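Local coordinates for protein beta-n-acetylhexosaminidase (Streptococcus pneumoniae, PDB 4AZI) that removes terminal beta-linked N-acetylglucosamine residues from glycans, acting as a family 20 exo-glycoside hydrolase, one of two tandem catalytic modules of StrH, at residues K11-D16 and L326-D331; Q201-F206 and V239-D244; F231-K236 and G256-S261; Y281-K286 and A335-E340. The protein carries 2 engineered substitutions. All coordinates share one frame; numbering follows the deposited sequence.

Contact 1: residues K11-D16 and L326-D331; sequences KVISID and LSIWAD. With OAN (O-(2-acetamido-2-deoxy D-glucopyranosylidene) amino-N-phenylcarbamate), chain C.
At Leu326, segments 11-16 and 326-329 run parallel, 10° apart in direction. Leu326 N donates to Val12 O in the carbonyl plane, and Leu326 O accepts Ser14 N nearly along the C=O axis (2.7 Å). With CG anti to its own N, Leu326 sends CD2 alongside the Ile13 side chain, 3.5 Å from Ile13 CD1. Ser327 lies on the other face of the sheet beside Ser14, whose OG hydrogen-bonds to His43. Ile328 returns to the face of Ile13 and Ile15; its N reaches Ser14 O from 37° above the carbonyl plane, while Ile328 O takes Asp16 N almost end-on (3.0 Å). Ile328 CG1 sits 3.8 Å from both Ile13 CD1 and Ile15 CD1, and helix 339-352 packs over this isoleucine-leucine face. One water, bonded to Ser14 OG and donating to Ile328 O, lies 3.3 Å above the centre of the Trp329 ring. The opposite ring face carries the sugar ring of OAN, with CAE 3.6 Å above the indole plane, and Asp16 OD2 stands at the indole edge. Ala330 N donates to Asp16 OD2 (2.9 Å), which also forms a salt bridge with Arg19. Asp331 then grips two ligand hydroxyls, OD1 accepting from OAK at 2.6 Å and OD2 from OAM. Joining the first and last strands, this pairing closes the (beta/alpha)8 (TIM) barrel, and the end of strand 321-329 and the loop that follows it supply a tryptophan platform and a hydroxyl-binding aspartate to the sugar-binding pocket of a family 20 hexosaminidase.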
# COMPACT_ATOMS: atom_id res chain seq x y z
N LYS A 11 2.82 2.38 11.19
CA LYS A 11 1.46 2.95 11.16
C LYS A 11 1.23 3.51 9.77
O LYS A 11 1.86 4.50 9.36
CB LYS A 11 1.26 4.04 12.21
CG LYS A 11 1.07 3.54 13.64
CD LYS A 11 2.37 3.14 14.33
CE LYS A 11 3.43 4.23 14.21
NZ LYS A 11 4.58 3.96 15.11
N VAL A 12 0.34 2.87 9.03
CA VAL A 12 0.26 3.10 7.59
C VAL A 12 -1.13 3.58 7.17
O VAL A 12 -2.14 3.07 7.64
CB VAL A 12 0.67 1.83 6.80
CG1 VAL A 12 0.84 2.14 5.32
CG2 VAL A 12 1.97 1.26 7.34
N ILE A 13 -1.14 4.59 6.30
CA ILE A 13 -2.34 5.00 5.58
C ILE A 13 -2.20 4.57 4.12
O ILE A 13 -1.20 4.88 3.46
CB ILE A 13 -2.64 6.54 5.74
CG1 ILE A 13 -3.88 6.97 4.94
CG2 ILE A 13 -1.42 7.40 5.41
CD1 ILE A 13 -5.17 6.29 5.37
N SER A 14 -3.17 3.81 3.63
CA SER A 14 -3.16 3.35 2.23
C SER A 14 -4.11 4.19 1.39
O SER A 14 -5.22 4.49 1.83
CB SER A 14 -3.53 1.86 2.13
OG SER A 14 -3.56 1.42 0.78
N ILE A 15 -3.65 4.58 0.20
CA ILE A 15 -4.43 5.39 -0.75
C ILE A 15 -4.47 4.71 -2.13
O ILE A 15 -3.42 4.49 -2.76
CB ILE A 15 -3.84 6.83 -0.88
CG1 ILE A 15 -3.88 7.62 0.45
CG2 ILE A 15 -4.50 7.59 -2.03
CD1 ILE A 15 -5.26 7.95 1.00
N ASP A 16 -5.67 4.38 -2.58
CA ASP A 16 -5.91 3.76 -3.88
C ASP A 16 -5.78 4.80 -5.00
O ASP A 16 -6.78 5.32 -5.51
CB ASP A 16 -7.30 3.08 -3.87
CG ASP A 16 -7.62 2.27 -5.14
OD1 ASP A 16 -6.76 2.11 -6.03
OD2 ASP A 16 -8.77 1.78 -5.23
N LEU A 326 -4.46 1.42 7.68
CA LEU A 326 -5.84 1.83 7.39
C LEU A 326 -5.94 2.19 5.90
O LEU A 326 -5.04 2.85 5.36
CB LEU A 326 -6.25 3.00 8.29
CG LEU A 326 -7.68 3.55 8.18
CD1 LEU A 326 -8.25 3.86 9.55
CD2 LEU A 326 -7.71 4.78 7.29
N SER A 327 -7.02 1.76 5.25
CA SER A 327 -7.07 1.75 3.80
C SER A 327 -8.22 2.54 3.17
O SER A 327 -9.39 2.32 3.52
CB SER A 327 -7.09 0.32 3.27
OG SER A 327 -6.11 -0.49 3.89
N ILE A 328 -7.86 3.42 2.23
CA ILE A 328 -8.81 4.25 1.50
C ILE A 328 -8.91 3.73 0.06
O ILE A 328 -7.93 3.77 -0.68
CB ILE A 328 -8.38 5.74 1.48
CG1 ILE A 328 -8.08 6.26 2.90
CG2 ILE A 328 -9.45 6.61 0.82
CD1 ILE A 328 -9.16 6.02 3.95
N TRP A 329 -10.08 3.24 -0.32
CA TRP A 329 -10.23 2.63 -1.65
C TRP A 329 -11.07 3.45 -2.59
O TRP A 329 -11.89 4.26 -2.17
CB TRP A 329 -10.78 1.21 -1.54
CG TRP A 329 -9.94 0.27 -0.71
CD1 TRP A 329 -10.14 -0.09 0.62
CD2 TRP A 329 -8.75 -0.50 -1.13
NE1 TRP A 329 -9.19 -0.99 1.04
CE2 TRP A 329 -8.32 -1.27 0.04
CE3 TRP A 329 -8.01 -0.60 -2.31
CZ2 TRP A 329 -7.21 -2.11 0.01
CZ3 TRP A 329 -6.89 -1.45 -2.33
CH2 TRP A 329 -6.50 -2.19 -1.20
N ALA A 330 -10.88 3.23 -3.89
CA ALA A 330 -11.56 4.02 -4.91
C ALA A 330 -12.46 3.21 -5.86
O ALA A 330 -12.56 3.56 -7.04
CB ALA A 330 -10.54 4.84 -5.69
N ASP A 331 -13.12 2.18 -5.34
CA ASP A 331 -13.97 1.27 -6.15
C ASP A 331 -14.85 1.97 -7.20
O ASP A 331 -15.00 1.49 -8.32
CB ASP A 331 -14.85 0.39 -5.24
CG ASP A 331 -14.03 -0.52 -4.34
OD1 ASP A 331 -12.97 -0.09 -3.83
OD2 ASP A 331 -14.44 -1.68 -4.14
CAH OAN C . -7.08 -6.48 -0.84
CAG OAN C . -8.42 -5.73 -0.99
OAN OAN C . -8.88 -5.10 -0.06
NAI OAN C . -9.00 -5.84 -2.19
CAB OAN C . -10.28 -5.20 -2.57
CAC OAN C . -10.02 -3.76 -3.01
OAJ OAN C . -9.60 -3.75 -4.38
CAD OAN C . -11.27 -2.90 -2.85
OAK OAN C . -10.95 -1.60 -3.30
CAE OAN C . -11.66 -2.85 -1.36
CAF OAN C . -12.94 -2.06 -1.06
OAM OAN C . -14.07 -2.70 -1.66
OAL OAN C . -11.81 -4.17 -0.77
CAA OAN C . -11.32 -5.27 -1.43
NAY OAN C . -11.78 -6.44 -1.05
OAQ OAN C . -12.70 -6.42 -0.04
CAP OAN C . -13.61 -7.44 -0.10
OAR OAN C . -14.45 -7.56 0.80
NAO OAN C . -13.54 -8.26 -1.16
CAS OAN C . -14.32 -9.33 -1.36
CAT OAN C . -13.69 -10.55 -1.65
CAU OAN C . -14.45 -11.70 -1.88
CAV OAN C . -15.84 -11.64 -1.82
CAW OAN C . -16.48 -10.43 -1.54
CAX OAN C . -15.72 -9.27 -1.31
O HOH W 1 -6.10 1.47 -0.09

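Contact 2: residues Q201-F206 and V239-D244; sequences QLYGKF and VQFDKD
Phe241, Val239 and Tyr203 carry most of this contact between the start of helix 203-219 and the loop leading to strand 246-249. The Phe241 side chain, its CG anti to the carbonyl carbon (chi1 -70°), pushes the far end of its ring between two aromatic residues of the helix. On one flank the Tyr203 ring crosses it obliquely, planes at 56° and centroids 5.6 Å apart; Tyr203 CZ comes to 3.6 Å from Phe241 CZ, and the hydroxyl OH lies 3.2 Å from Phe241 CE1. On the other, Phe206 CE2, at the edge of the Phe241 ring, is 3.7 Å from Phe241 CE2. Both helix residues hold CG anti to the backbone N (chi1 -177° in Tyr203), which swings their rings towards the loop. Val239 CB lies against the CD2-CE2 side of the Tyr203 ring, 3.9 Å from Tyr203 CD2, and both Val239 methyls rest against Gly204 CA, CG1 at 4.0 Å. Phe206 also meets Trp194 edge-to-face, and Phe241 rests on Ala207 and Asn211 of the same helix. Lys243 NZ donates to Phe241 O, holding the backbone that carries the Phe241 ring. No hydrogen bond joins the two segments. Cohesion is therefore apolar and aromatic, and the buried phenol oxygen of Tyr203, though close to phenylalanine carbons, is satisfied by hydrogen bonds to Gly230 O and Tyr233 N, so the tyrosine ties the helix to a second part of the loop through its polar tip.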
# COMPACT_ATOMS: atom_id res chain seq x y z
N GLN A 201 -6.22 -26.86 -12.11
CA GLN A 201 -4.83 -27.15 -11.74
C GLN A 201 -3.85 -26.03 -12.16
O GLN A 201 -2.75 -26.29 -12.64
CB GLN A 201 -4.40 -28.53 -12.25
CG GLN A 201 -5.15 -29.69 -11.60
CD GLN A 201 -4.67 -31.04 -12.10
OE1 GLN A 201 -3.47 -31.25 -12.30
NE2 GLN A 201 -5.60 -31.97 -12.28
N LEU A 202 -4.27 -24.79 -11.94
CA LEU A 202 -3.44 -23.61 -12.23
C LEU A 202 -2.93 -22.85 -10.98
O LEU A 202 -2.23 -21.84 -11.12
CB LEU A 202 -4.20 -22.64 -13.16
CG LEU A 202 -4.52 -23.08 -14.59
CD1 LEU A 202 -5.56 -22.16 -15.22
CD2 LEU A 202 -3.26 -23.10 -15.44
N TYR A 203 -3.27 -23.34 -9.78
CA TYR A 203 -2.84 -22.69 -8.52
C TYR A 203 -1.32 -22.77 -8.32
O TYR A 203 -0.70 -21.83 -7.84
CB TYR A 203 -3.59 -23.27 -7.32
CG TYR A 203 -3.30 -22.63 -5.97
CD1 TYR A 203 -3.59 -21.29 -5.72
CD2 TYR A 203 -2.78 -23.39 -4.91
CE1 TYR A 203 -3.34 -20.71 -4.48
CE2 TYR A 203 -2.53 -22.82 -3.66
CZ TYR A 203 -2.82 -21.47 -3.45
OH TYR A 203 -2.58 -20.88 -2.23
N GLY A 204 -0.74 -23.92 -8.69
CA GLY A 204 0.71 -24.09 -8.72
C GLY A 204 1.40 -23.08 -9.62
O GLY A 204 2.50 -22.60 -9.32
N LYS A 205 0.75 -22.74 -10.72
CA LYS A 205 1.28 -21.74 -11.63
C LYS A 205 1.12 -20.33 -11.05
O LYS A 205 1.97 -19.47 -11.30
CB LYS A 205 0.68 -21.88 -13.03
CG LYS A 205 1.17 -23.15 -13.73
CD LYS A 205 0.43 -23.44 -15.03
N PHE A 206 0.07 -20.10 -10.27
CA PHE A 206 -0.04 -18.86 -9.49
C PHE A 206 1.11 -18.69 -8.49
O PHE A 206 1.67 -17.60 -8.36
CB PHE A 206 -1.38 -18.76 -8.75
CG PHE A 206 -1.43 -17.61 -7.77
CD1 PHE A 206 -1.70 -16.32 -8.22
CD2 PHE A 206 -1.15 -17.81 -6.43
CE1 PHE A 206 -1.71 -15.26 -7.34
CE2 PHE A 206 -1.16 -16.75 -5.54
CZ PHE A 206 -1.45 -15.47 -5.99
N VAL A 239 1.03 -26.85 -2.38
CA VAL A 239 1.66 -25.82 -3.21
C VAL A 239 2.36 -24.85 -2.25
O VAL A 239 1.74 -24.34 -1.32
CB VAL A 239 0.63 -25.11 -4.11
CG1 VAL A 239 1.22 -23.87 -4.77
CG2 VAL A 239 0.11 -26.06 -5.18
N GLN A 240 3.64 -24.61 -2.47
CA GLN A 240 4.45 -23.91 -1.48
C GLN A 240 4.74 -22.47 -1.89
O GLN A 240 4.91 -22.19 -3.07
CB GLN A 240 5.76 -24.67 -1.22
CG GLN A 240 6.16 -24.72 0.25
CD GLN A 240 5.19 -25.50 1.13
OE1 GLN A 240 5.05 -25.22 2.33
NE2 GLN A 240 4.52 -26.50 0.55
N PHE A 241 4.77 -21.57 -0.91
CA PHE A 241 5.02 -20.15 -1.20
C PHE A 241 6.29 -19.65 -0.51
O PHE A 241 6.71 -20.22 0.50
CB PHE A 241 3.81 -19.29 -0.80
CG PHE A 241 2.61 -19.47 -1.69
CD1 PHE A 241 1.74 -20.55 -1.51
CD2 PHE A 241 2.32 -18.56 -2.70
CE1 PHE A 241 0.63 -20.73 -2.32
CE2 PHE A 241 1.20 -18.72 -3.52
CZ PHE A 241 0.36 -19.81 -3.33
N ASP A 242 6.89 -18.61 -1.09
CA ASP A 242 8.06 -17.90 -0.55
C ASP A 242 7.76 -17.44 0.88
O ASP A 242 6.77 -16.75 1.11
CB ASP A 242 8.38 -16.70 -1.47
CG ASP A 242 9.67 -15.95 -1.08
OD1 ASP A 242 9.86 -15.63 0.10
OD2 ASP A 242 10.48 -15.63 -1.98
N LYS A 243 8.59 -17.83 1.84
CA LYS A 243 8.29 -17.48 3.24
C LYS A 243 8.70 -16.05 3.63
O LYS A 243 8.32 -15.58 4.70
CB LYS A 243 8.90 -18.50 4.21
CG LYS A 243 8.52 -19.96 3.95
CD LYS A 243 7.01 -20.18 3.90
CE LYS A 243 6.69 -21.64 3.65
NZ LYS A 243 7.23 -22.13 2.35
N ASP A 244 9.43 -15.35 2.77
CA ASP A 244 9.92 -13.99 3.09
C ASP A 244 8.94 -12.85 2.85
O ASP A 244 9.24 -11.72 3.20
CB ASP A 244 11.20 -13.67 2.30
CG ASP A 244 12.35 -14.57 2.66
OD1 ASP A 244 12.44 -15.02 3.82
OD2 ASP A 244 13.18 -14.82 1.77

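Contact 3: residues F231-K236 and G256-S261; sequences FYYEDK and GYNLAS
The Tyr233 ring lies against the backbone of the 256-261 loop: Asn258 O stands 3.4 Å above one face, displaced toward the rim, and Leu259 CD2 touches the edge in plane, 3.9 Å from Tyr233 CE1. CG anti to the backbone N (chi1 -177°) carries the phenol along Asn258, whose N donates to Tyr233 OH at 3.0 Å, so the ring both covers the peptide and accepts from it. Asn258 is the central residue of an inverse gamma turn; its O takes a weak bond from Glu234 N. The Glu234 side chain runs beside that of Asn258, its CG 3.5 Å from Asn258 CB. Ala260 CB nestles under Tyr232 O at 3.2 Å. Asp235 OD1 uses its syn lone pair to accept Ser261 N (3.1 Å). Its partner OD2 reaches Ser261 OG through one water and Leu259 O, more weakly, through another, while a third water links Phe231 O to Ala260 N. Ser261, in turn, N-caps helix 262-267 through Tyr264 N. The contact is thus polar, with side-chain acceptors of one loop taking backbone N-H groups of the other and waters bridging further; it holds the chain that directly follows Tyr257, which touches the bound inhibitor.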
# COMPACT_ATOMS: atom_id res chain seq x y z
N PHE A 231 -2.28 -16.95 -0.71
CA PHE A 231 -1.27 -17.71 0.02
C PHE A 231 -1.87 -18.86 0.84
O PHE A 231 -2.69 -18.63 1.74
CB PHE A 231 -0.42 -16.79 0.91
CG PHE A 231 0.54 -15.92 0.14
CD1 PHE A 231 0.08 -14.79 -0.55
CD2 PHE A 231 1.89 -16.23 0.10
CE1 PHE A 231 0.97 -14.00 -1.27
CE2 PHE A 231 2.78 -15.43 -0.61
CZ PHE A 231 2.32 -14.31 -1.29
N TYR A 232 -1.44 -20.07 0.54
CA TYR A 232 -1.91 -21.28 1.20
C TYR A 232 -3.42 -21.32 1.32
O TYR A 232 -3.97 -21.44 2.41
CB TYR A 232 -1.22 -21.44 2.57
CG TYR A 232 0.26 -21.70 2.39
CD1 TYR A 232 0.73 -23.00 2.26
CD2 TYR A 232 1.17 -20.66 2.32
CE1 TYR A 232 2.07 -23.25 2.06
CE2 TYR A 232 2.52 -20.90 2.14
CZ TYR A 232 2.96 -22.20 2.02
OH TYR A 232 4.28 -22.47 1.83
N TYR A 233 -4.09 -21.19 0.18
CA TYR A 233 -5.55 -21.14 0.15
C TYR A 233 -6.11 -22.36 0.86
O TYR A 233 -5.58 -23.47 0.72
CB TYR A 233 -6.05 -21.08 -1.30
CG TYR A 233 -7.55 -20.94 -1.44
CD1 TYR A 233 -8.19 -19.73 -1.17
CD2 TYR A 233 -8.33 -22.02 -1.86
CE1 TYR A 233 -9.57 -19.60 -1.32
CE2 TYR A 233 -9.70 -21.90 -2.01
CZ TYR A 233 -10.32 -20.70 -1.73
OH TYR A 233 -11.68 -20.60 -1.88
N GLU A 234 -7.15 -22.12 1.66
CA GLU A 234 -7.86 -23.16 2.44
C GLU A 234 -6.96 -24.00 3.38
O GLU A 234 -7.22 -25.19 3.60
CB GLU A 234 -8.73 -24.04 1.52
CG GLU A 234 -10.12 -24.32 2.10
CD GLU A 234 -11.06 -25.03 1.14
OE1 GLU A 234 -10.90 -24.89 -0.10
OE2 GLU A 234 -11.98 -25.72 1.62
N ASP A 235 -5.93 -23.35 3.93
CA ASP A 235 -4.97 -23.96 4.87
C ASP A 235 -4.30 -25.24 4.33
O ASP A 235 -4.00 -26.14 5.11
CB ASP A 235 -5.61 -24.26 6.25
CG ASP A 235 -6.23 -23.04 6.91
OD1 ASP A 235 -5.83 -21.88 6.59
OD2 ASP A 235 -7.11 -23.24 7.78
N LYS A 236 -4.08 -25.31 3.02
CA LYS A 236 -3.46 -26.47 2.38
C LYS A 236 -2.04 -26.11 1.95
O LYS A 236 -1.77 -24.95 1.63
CB LYS A 236 -4.26 -26.92 1.15
CG LYS A 236 -5.73 -27.28 1.41
CD LYS A 236 -5.89 -28.69 1.98
CE LYS A 236 -7.36 -29.12 2.00
NZ LYS A 236 -7.59 -30.47 2.60
N GLY A 256 -17.39 -19.24 0.98
CA GLY A 256 -16.75 -19.87 -0.19
C GLY A 256 -15.57 -19.12 -0.80
O GLY A 256 -15.17 -19.38 -1.94
N TYR A 257 -15.04 -18.14 -0.08
CA TYR A 257 -13.78 -17.51 -0.44
C TYR A 257 -12.88 -17.91 0.73
O TYR A 257 -12.70 -17.14 1.67
CB TYR A 257 -13.94 -16.00 -0.57
CG TYR A 257 -12.81 -15.27 -1.28
CD1 TYR A 257 -12.56 -15.47 -2.64
CD2 TYR A 257 -12.02 -14.34 -0.60
CE1 TYR A 257 -11.54 -14.78 -3.29
CE2 TYR A 257 -11.00 -13.65 -1.25
CZ TYR A 257 -10.76 -13.88 -2.58
OH TYR A 257 -9.75 -13.20 -3.22
N ASN A 258 -12.39 -19.15 0.67
CA ASN A 258 -11.82 -19.86 1.82
C ASN A 258 -10.34 -19.59 2.11
O ASN A 258 -9.51 -20.50 2.05
CB ASN A 258 -12.04 -21.37 1.67
CG ASN A 258 -13.50 -21.76 1.66
OD1 ASN A 258 -13.88 -22.75 1.04
ND2 ASN A 258 -14.34 -20.99 2.35
N LEU A 259 -10.03 -18.36 2.46
CA LEU A 259 -8.64 -17.95 2.64
C LEU A 259 -7.97 -18.64 3.82
O LEU A 259 -8.64 -19.15 4.72
CB LEU A 259 -8.55 -16.42 2.77
CG LEU A 259 -9.43 -15.67 1.77
CD1 LEU A 259 -9.29 -14.15 1.92
CD2 LEU A 259 -9.13 -16.13 0.35
N ALA A 260 -6.64 -18.71 3.78
CA ALA A 260 -5.87 -19.19 4.92
C ALA A 260 -6.15 -18.30 6.13
O ALA A 260 -6.39 -17.10 6.00
CB ALA A 260 -4.38 -19.20 4.60
N SER A 261 -6.15 -18.91 7.31
CA SER A 261 -6.31 -18.15 8.53
C SER A 261 -4.98 -17.48 8.86
O SER A 261 -3.92 -17.94 8.41
CB SER A 261 -6.73 -19.06 9.68
OG SER A 261 -5.70 -19.97 9.99
O HOH W 2 -5.44 -17.62 1.48
O HOH W 3 -6.25 -22.32 10.22
O HOH W 4 -8.68 -20.97 7.07

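Contact 4: residues Y281-K286 and A335-E340; sequences YILGQK and AEYKEE. With OAN (O-(2-acetamido-2-deoxy D-glucopyranosylidene) amino-N-phenylcarbamate), chain C.
Apolar packing is what joins the end of strand 271-282 to the approach to helix 339-352. Leu283 does most of it: CG is anti to the carbonyl carbon (chi1 -55°), and CD1, anti to CA (chi2 -174°), points at Tyr337 CB, 3.8 Å away. The other branch of Leu283, CD2, comes to the edge of the phenol, 4.1 Å from Tyr337 CD1. The two side chains cross obliquely. Ala335 CB sits 3.4 Å from Leu283 O and 4.3 Å from Leu283 CB, set against the Leu283 carbonyl and close to Gly284. Tyr337 continues into the fold by an edge-to-face contact with Phe22, while Glu339 N lies 3.8 Å above the centre of the Tyr337 ring.

Hydrogen bonds act within the first segment. Ile282 to Gln285 form a type II beta turn, closed by Gln285 N to Ile282 O, with Gly284 at positive phi. Tyr281 OH accepts Gly284 N (3.1 Å) and is also bonded to Glu341, so one phenol links turn and helix.

Ligand contact is made by Ile282 alone among these residues, its CD1 3.4 Å from OAM of the inhibitor. With no hydrogen bond between the segments, the join is apolar packing of Leu283 with Ala335 and Tyr337, while the hydrogen bonds lie within the turn that carries Leu283.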
# COMPACT_ATOMS: atom_id res chain seq x y z
N TYR A 281 -12.36 2.23 3.90
CA TYR A 281 -13.34 3.23 3.45
C TYR A 281 -13.28 3.42 1.94
O TYR A 281 -12.21 3.69 1.39
CB TYR A 281 -13.14 4.59 4.14
CG TYR A 281 -14.04 5.68 3.56
CD1 TYR A 281 -15.43 5.53 3.54
CD2 TYR A 281 -13.50 6.85 3.02
CE1 TYR A 281 -16.26 6.51 3.00
CE2 TYR A 281 -14.31 7.84 2.48
CZ TYR A 281 -15.69 7.67 2.47
OH TYR A 281 -16.52 8.64 1.94
N ILE A 282 -14.44 3.28 1.29
CA ILE A 282 -14.58 3.52 -0.15
C ILE A 282 -15.12 4.93 -0.31
O ILE A 282 -16.16 5.27 0.26
CB ILE A 282 -15.54 2.50 -0.82
CG1 ILE A 282 -14.97 1.07 -0.73
CG2 ILE A 282 -15.81 2.87 -2.27
CD1 ILE A 282 -16.00 -0.02 -0.93
N LEU A 283 -14.41 5.76 -1.08
CA LEU A 283 -14.83 7.15 -1.32
C LEU A 283 -16.30 7.20 -1.75
O LEU A 283 -16.70 6.51 -2.69
CB LEU A 283 -13.96 7.82 -2.38
CG LEU A 283 -12.43 7.89 -2.23
CD1 LEU A 283 -11.84 8.73 -3.36
CD2 LEU A 283 -12.00 8.42 -0.88
N GLY A 284 -17.08 8.01 -1.03
CA GLY A 284 -18.50 8.21 -1.34
C GLY A 284 -19.45 7.13 -0.84
O GLY A 284 -20.66 7.23 -1.04
N GLN A 285 -18.91 6.10 -0.20
CA GLN A 285 -19.70 4.93 0.22
C GLN A 285 -20.54 5.24 1.45
O GLN A 285 -20.04 5.75 2.46
CB GLN A 285 -18.79 3.71 0.47
CG GLN A 285 -19.52 2.38 0.57
CD GLN A 285 -19.64 1.66 -0.76
OE1 GLN A 285 -19.65 2.29 -1.82
NE2 GLN A 285 -19.75 0.34 -0.71
N LYS A 286 -21.83 4.92 1.34
CA LYS A 286 -22.81 5.12 2.39
C LYS A 286 -23.42 3.77 2.76
O LYS A 286 -23.25 2.81 2.01
CB LYS A 286 -23.89 6.09 1.91
CG LYS A 286 -23.44 7.54 1.79
CD LYS A 286 -24.34 8.31 0.83
CE LYS A 286 -23.89 8.13 -0.61
NZ LYS A 286 -25.03 7.98 -1.56
N ALA A 335 -16.32 9.04 -7.80
CA ALA A 335 -16.71 9.64 -6.52
C ALA A 335 -15.71 10.71 -6.13
O ALA A 335 -14.51 10.57 -6.37
CB ALA A 335 -16.81 8.58 -5.44
N GLU A 336 -16.22 11.78 -5.53
CA GLU A 336 -15.39 12.92 -5.16
C GLU A 336 -14.51 12.58 -3.97
O GLU A 336 -15.01 12.16 -2.93
CB GLU A 336 -16.28 14.13 -4.85
CG GLU A 336 -15.50 15.39 -4.50
CD GLU A 336 -16.39 16.49 -3.94
OE1 GLU A 336 -17.61 16.28 -3.80
OE2 GLU A 336 -15.85 17.58 -3.63
N TYR A 337 -13.20 12.74 -4.13
CA TYR A 337 -12.29 12.59 -3.00
C TYR A 337 -12.45 13.80 -2.08
O TYR A 337 -12.18 14.93 -2.48
CB TYR A 337 -10.83 12.44 -3.46
CG TYR A 337 -9.81 12.64 -2.35
CD1 TYR A 337 -9.74 11.77 -1.27
CD2 TYR A 337 -8.91 13.71 -2.39
CE1 TYR A 337 -8.81 11.95 -0.25
CE2 TYR A 337 -7.98 13.91 -1.38
CZ TYR A 337 -7.93 13.02 -0.32
OH TYR A 337 -7.02 13.20 0.70
N LYS A 338 -12.92 13.53 -0.87
CA LYS A 338 -13.06 14.56 0.15
C LYS A 338 -12.01 14.36 1.22
O LYS A 338 -12.16 13.55 2.13
CB LYS A 338 -14.47 14.56 0.75
CG LYS A 338 -15.52 15.19 -0.15
CD LYS A 338 -16.91 15.02 0.46
CE LYS A 338 -17.98 15.07 -0.61
NZ LYS A 338 -19.19 14.32 -0.18
N GLU A 339 -10.93 15.12 1.07
CA GLU A 339 -9.79 15.11 1.97
C GLU A 339 -10.17 15.03 3.46
O GLU A 339 -9.61 14.23 4.21
CB GLU A 339 -8.94 16.35 1.68
CG GLU A 339 -7.91 16.71 2.72
CD GLU A 339 -7.05 17.87 2.27
OE1 GLU A 339 -6.18 17.66 1.40
OE2 GLU A 339 -7.27 18.99 2.77
N GLU A 340 -11.14 15.86 3.85
CA GLU A 340 -11.62 15.94 5.24
C GLU A 340 -12.19 14.62 5.80
O GLU A 340 -12.05 14.35 6.99
CB GLU A 340 -12.63 17.09 5.40
CG GLU A 340 -13.96 16.92 4.67
CD GLU A 340 -13.97 17.41 3.22
OE1 GLU A 340 -12.93 17.89 2.70
OE2 GLU A 340 -15.04 17.30 2.59
CAH OAN C . -7.08 -6.48 -0.84
CAG OAN C . -8.42 -5.73 -0.99
OAN OAN C . -8.88 -5.10 -0.06
NAI OAN C . -9.00 -5.84 -2.19
CAB OAN C . -10.28 -5.20 -2.57
CAC OAN C . -10.02 -3.76 -3.01
OAJ OAN C . -9.60 -3.75 -4.38
CAD OAN C . -11.27 -2.90 -2.85
OAK OAN C . -10.95 -1.60 -3.30
CAE OAN C . -11.66 -2.85 -1.36
CAF OAN C . -12.94 -2.06 -1.06
OAM OAN C . -14.07 -2.70 -1.66
OAL OAN C . -11.81 -4.17 -0.77
CAA OAN C . -11.32 -5.27 -1.43
NAY OAN C . -11.78 -6.44 -1.05
OAQ OAN C . -12.70 -6.42 -0.04
CAP OAN C . -13.61 -7.44 -0.10
OAR OAN C . -14.45 -7.56 0.80
NAO OAN C . -13.54 -8.26 -1.16
CAS OAN C . -14.32 -9.33 -1.36
CAT OAN C . -13.69 -10.55 -1.65
CAU OAN C . -14.45 -11.70 -1.88
CAV OAN C . -15.84 -11.64 -1.82
CAW OAN C . -16.48 -10.43 -1.54
CAX OAN C . -15.72 -9.27 -1.31

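Contact 1 is core: backbone-bonded beta pairing at the barrel seam. Contact 2, also buried, is held by aromatic and aliphatic packing, with no hydrogen bond between the segments. The centres of contacts 2 and 3 each lie about 22 Å from the chain's centre, against about 7 Å for contact 1. Contact 3 is partly buried and contact 4 lies at the surface; the former joins loops by polar groups and water, the latter by apolar side chains. Contacts 1 and 4 share neighbouring strands 321-329 and 271-282, where Trp329 N and Ser327 O meet Tyr281, and both touch the inhibitor. Contacts 2 and 3 share the loop between strands 223-227 and 246-249, where Tyr203 OH meets Tyr233 N.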